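Local coordinates for regulator of nonsense transcripts 2 (Homo sapiens, PDB 4CEM), which takes part in nonsense-mediated mRNA decay, the pathway that degrades transcripts with premature stop codons, and carries three MIF4G domains, the first of which is described here, at residues Asp201-Leu206 with Lys232-Gln237. Residues are numbered along the deposited sequence; the frame is centred on the assembly and turned at random.
Sequences DDIAGL and KQQPFQ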
ATOM      1  N   ASP A 201       9.242   1.840  -4.559  1.00 36.74           N
ATOM      2  CA  ASP A 201      10.504   1.517  -5.207  1.00 38.24           C
ATOM      3  C   ASP A 201      10.235   0.941  -6.595  1.00 36.89           C
ATOM      4  O   ASP A 201      10.705   1.476  -7.589  1.00 36.33           O
ATOM      5  CB  ASP A 201      11.395   0.583  -4.347  1.00 39.92           C
ATOM      6  CG  ASP A 201      10.612  -0.554  -3.643  1.00 43.69           C
ATOM      7  OD1 ASP A 201       9.438  -0.846  -4.001  1.00 43.68           O
ATOM      8  OD2 ASP A 201      11.196  -1.161  -2.714  1.00 44.73           O
ATOM      9  N   ASP A 202       9.430  -0.109  -6.655  1.00 38.11           N
ATOM     10  CA  ASP A 202       9.180  -0.820  -7.904  1.00 38.46           C
ATOM     11  C   ASP A 202       8.078  -0.204  -8.767  1.00 39.38           C
ATOM     12  O   ASP A 202       8.193  -0.211  -9.994  1.00 41.79           O
ATOM     13  CB  ASP A 202       8.865  -2.284  -7.617  1.00 38.39           C
ATOM     14  CG  ASP A 202      10.106  -3.089  -7.295  1.00 38.24           C
ATOM     15  OD1 ASP A 202      11.095  -2.972  -8.037  1.00 37.16           O
ATOM     16  OD2 ASP A 202      10.095  -3.856  -6.312  1.00 39.63           O
ATOM     17  N   ILE A 203       7.023   0.334  -8.160  1.00 37.73           N
ATOM     18  CA  ILE A 203       5.923   0.877  -8.957  1.00 38.44           C
ATOM     19  C   ILE A 203       6.143   2.330  -9.394  1.00 39.15           C
ATOM     20  O   ILE A 203       5.843   2.679 -10.535  1.00 39.47           O
ATOM     21  CB  ILE A 203       4.567   0.703  -8.246  1.00 39.14           C
ATOM     22  CG1 ILE A 203       4.138  -0.762  -8.319  1.00 38.56           C
ATOM     23  CG2 ILE A 203       3.491   1.573  -8.886  1.00 38.05           C
ATOM     24  CD1 ILE A 203       3.185  -1.159  -7.217  1.00 39.42           C
ATOM     25  N   ALA A 204       6.671   3.168  -8.504  1.00 39.18           N
ATOM     26  CA  ALA A 204       6.886   4.589  -8.819  1.00 39.40           C
ATOM     27  C   ALA A 204       8.337   4.942  -9.149  1.00 39.06           C
ATOM     28  O   ALA A 204       8.633   6.095  -9.474  1.00 40.10           O
ATOM     29  CB  ALA A 204       6.401   5.461  -7.668  1.00 37.85           C
ATOM     30  N   GLY A 205       9.242   3.971  -9.050  1.00 39.32           N
ATOM     31  CA  GLY A 205      10.676   4.245  -9.199  1.00 37.28           C
ATOM     32  C   GLY A 205      11.274   5.054  -8.052  1.00 36.13           C
ATOM     33  O   GLY A 205      12.310   5.679  -8.213  1.00 37.72           O
ATOM     34  N   LEU A 206      10.644   5.048  -6.884  1.00 34.94           N
ATOM     35  CA  LEU A 206      11.137   5.850  -5.778  1.00 35.15           C
ATOM     36  C   LEU A 206      12.515   5.406  -5.312  1.00 36.12           C
ATOM     37  O   LEU A 206      12.818   4.217  -5.277  1.00 37.80           O
ATOM     38  CB  LEU A 206      10.183   5.781  -4.591  1.00 34.77           C
ATOM     39  CG  LEU A 206       8.784   6.389  -4.760  1.00 34.18           C
ATOM     40  CD1 LEU A 206       8.195   6.600  -3.372  1.00 34.39           C
ATOM     41  CD2 LEU A 206       8.774   7.700  -5.536  1.00 31.40           C
ATOM     42  N   LYS A 232       6.947   2.961 -17.466  1.00 42.97           N
ATOM     43  CA  LYS A 232       5.734   2.602 -16.734  1.00 42.04           C
ATOM     44  C   LYS A 232       5.687   3.196 -15.330  1.00 40.35           C
ATOM     45  O   LYS A 232       4.614   3.378 -14.765  1.00 39.71           O
ATOM     46  CB  LYS A 232       5.593   1.081 -16.665  1.00 42.24           C
ATOM     47  CG  LYS A 232       5.285   0.431 -18.006  1.00 42.63           C
ATOM     48  CD  LYS A 232       5.417  -1.084 -17.940  1.00 42.58           C
ATOM     49  CE  LYS A 232       4.885  -1.746 -19.193  1.00 42.43           C
ATOM     50  NZ  LYS A 232       5.417  -3.125 -19.328  1.00 42.90           N
ATOM     51  N   GLN A 233       6.853   3.494 -14.770  1.00 41.78           N
ATOM     52  CA  GLN A 233       6.941   4.083 -13.434  1.00 41.24           C
ATOM     53  C   GLN A 233       6.623   5.571 -13.442  1.00 42.08           C
ATOM     54  O   GLN A 233       6.023   6.080 -12.499  1.00 45.54           O
ATOM     55  CB  GLN A 233       8.341   3.878 -12.859  1.00 41.52           C
ATOM     56  CG  GLN A 233       8.637   2.458 -12.417  1.00 42.45           C
ATOM     57  CD  GLN A 233      10.068   2.282 -11.960  1.00 42.28           C
ATOM     58  OE1 GLN A 233      10.950   2.993 -12.421  1.00 42.92           O
ATOM     59  NE2 GLN A 233      10.306   1.333 -11.047  1.00 40.76           N
ATOM     60  N   GLN A 234       7.024   6.262 -14.509  1.00 43.05           N
ATOM     61  CA  GLN A 234       6.900   7.725 -14.596  1.00 43.14           C
ATOM     62  C   GLN A 234       5.518   8.282 -14.233  1.00 42.85           C
ATOM     63  O   GLN A 234       5.420   9.163 -13.380  1.00 44.52           O
ATOM     64  CB  GLN A 234       7.338   8.226 -15.983  1.00 44.90           C
ATOM     65  CG  GLN A 234       7.573   9.729 -16.058  1.00 46.39           C
ATOM     66  CD  GLN A 234       8.566  10.217 -15.021  1.00 46.16           C
ATOM     67  OE1 GLN A 234       9.687   9.707 -14.931  1.00 46.10           O
ATOM     68  NE2 GLN A 234       8.156  11.198 -14.223  1.00 44.34           N
ATOM     69  N   PRO A 235       4.443   7.773 -14.865  1.00 42.29           N
ATOM     70  CA  PRO A 235       3.114   8.273 -14.485  1.00 42.72           C
ATOM     71  C   PRO A 235       2.869   8.230 -12.982  1.00 43.54           C
ATOM     72  O   PRO A 235       2.351   9.191 -12.412  1.00 47.15           O
ATOM     73  CB  PRO A 235       2.157   7.317 -15.195  1.00 42.00           C
ATOM     74  CG  PRO A 235       2.931   6.781 -16.344  1.00 42.09           C
ATOM     75  CD  PRO A 235       4.358   6.708 -15.881  1.00 42.20           C
ATOM     76  N   PHE A 236       3.269   7.137 -12.344  1.00 42.32           N
ATOM     77  CA  PHE A 236       3.089   6.995 -10.900  1.00 42.55           C
ATOM     78  C   PHE A 236       3.894   8.041 -10.140  1.00 43.61           C
ATOM     79  O   PHE A 236       3.399   8.620  -9.172  1.00 42.24           O
ATOM     80  CB  PHE A 236       3.442   5.573 -10.438  1.00 41.67           C
ATOM     81  CG  PHE A 236       2.565   4.515 -11.046  1.00 40.57           C
ATOM     82  CD1 PHE A 236       1.355   4.184 -10.466  1.00 40.90           C
ATOM     83  CD2 PHE A 236       2.933   3.888 -12.221  1.00 42.09           C
ATOM     84  CE1 PHE A 236       0.532   3.229 -11.036  1.00 41.61           C
ATOM     85  CE2 PHE A 236       2.116   2.939 -12.809  1.00 42.82           C
ATOM     86  CZ  PHE A 236       0.911   2.607 -12.211  1.00 42.79           C
ATOM     87  N   GLN A 237       5.121   8.305 -10.585  1.00 45.91           N
ATOM     88  CA  GLN A 237       5.934   9.326  -9.930  1.00 48.32           C
ATOM     89  C   GLN A 237       5.299  10.704 -10.079  1.00 46.89           C
ATOM     90  O   GLN A 237       5.212  11.456  -9.108  1.00 46.31           O
ATOM     91  CB  GLN A 237       7.380   9.339 -10.438  1.00 50.79           C
ATOM     92  CG  GLN A 237       8.293  10.219  -9.577  1.00 53.91           C
ATOM     93  CD  GLN A 237       9.674   9.627  -9.339  1.00 57.61           C
ATOM     94  OE1 GLN A 237      10.313  10.037  -8.242  1.00 61.12           O
ATOM     95  NE2 GLN A 237      10.162   8.815 -10.127  1.00 58.40           N
TER
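A helix C-terminus meets the first turns of another helix in this buried contact of the all-helical first MIF4G domain: the end of helix 189-204 and the turn after it pack against the start of helix 230-259. The nearest CA atoms across the contact are those of A204 and Q233, 4.6 Å apart. Such closeness suits the small residues here: A204 has only its CB to fit, 4.1 Å from CB of F236, and at G205, which leaves the helix with positive phi, a CB would collide with the amide of Q233. That glutamine reaches across the helix end, and its NE2 donates a nearly straight hydrogen bond to O of D202 (2.8 Å), a carbonyl in the last turn of the helix; NE2 also bonds S225. CA of Q233 adds a CA-H...O contact to O of I203 (3.4 Å). Beside this polar bridge the packing is apolar: CG2 of I203 sits over one face of the F236 ring, 3.8 Å from its centroid, in a CH-pi contact. Q237 flanks the turn, with OE1 3.9 Å from CD2 of L206 and bonded to K241. Around the contact, I171 of helix 164-181 touches both I203 and F236, A154 and I158 of helix 143-158 meet I203, and salt bridges from D201 and D202 tie the helix end to R21 and R25 of the long N-terminal helix 6-33.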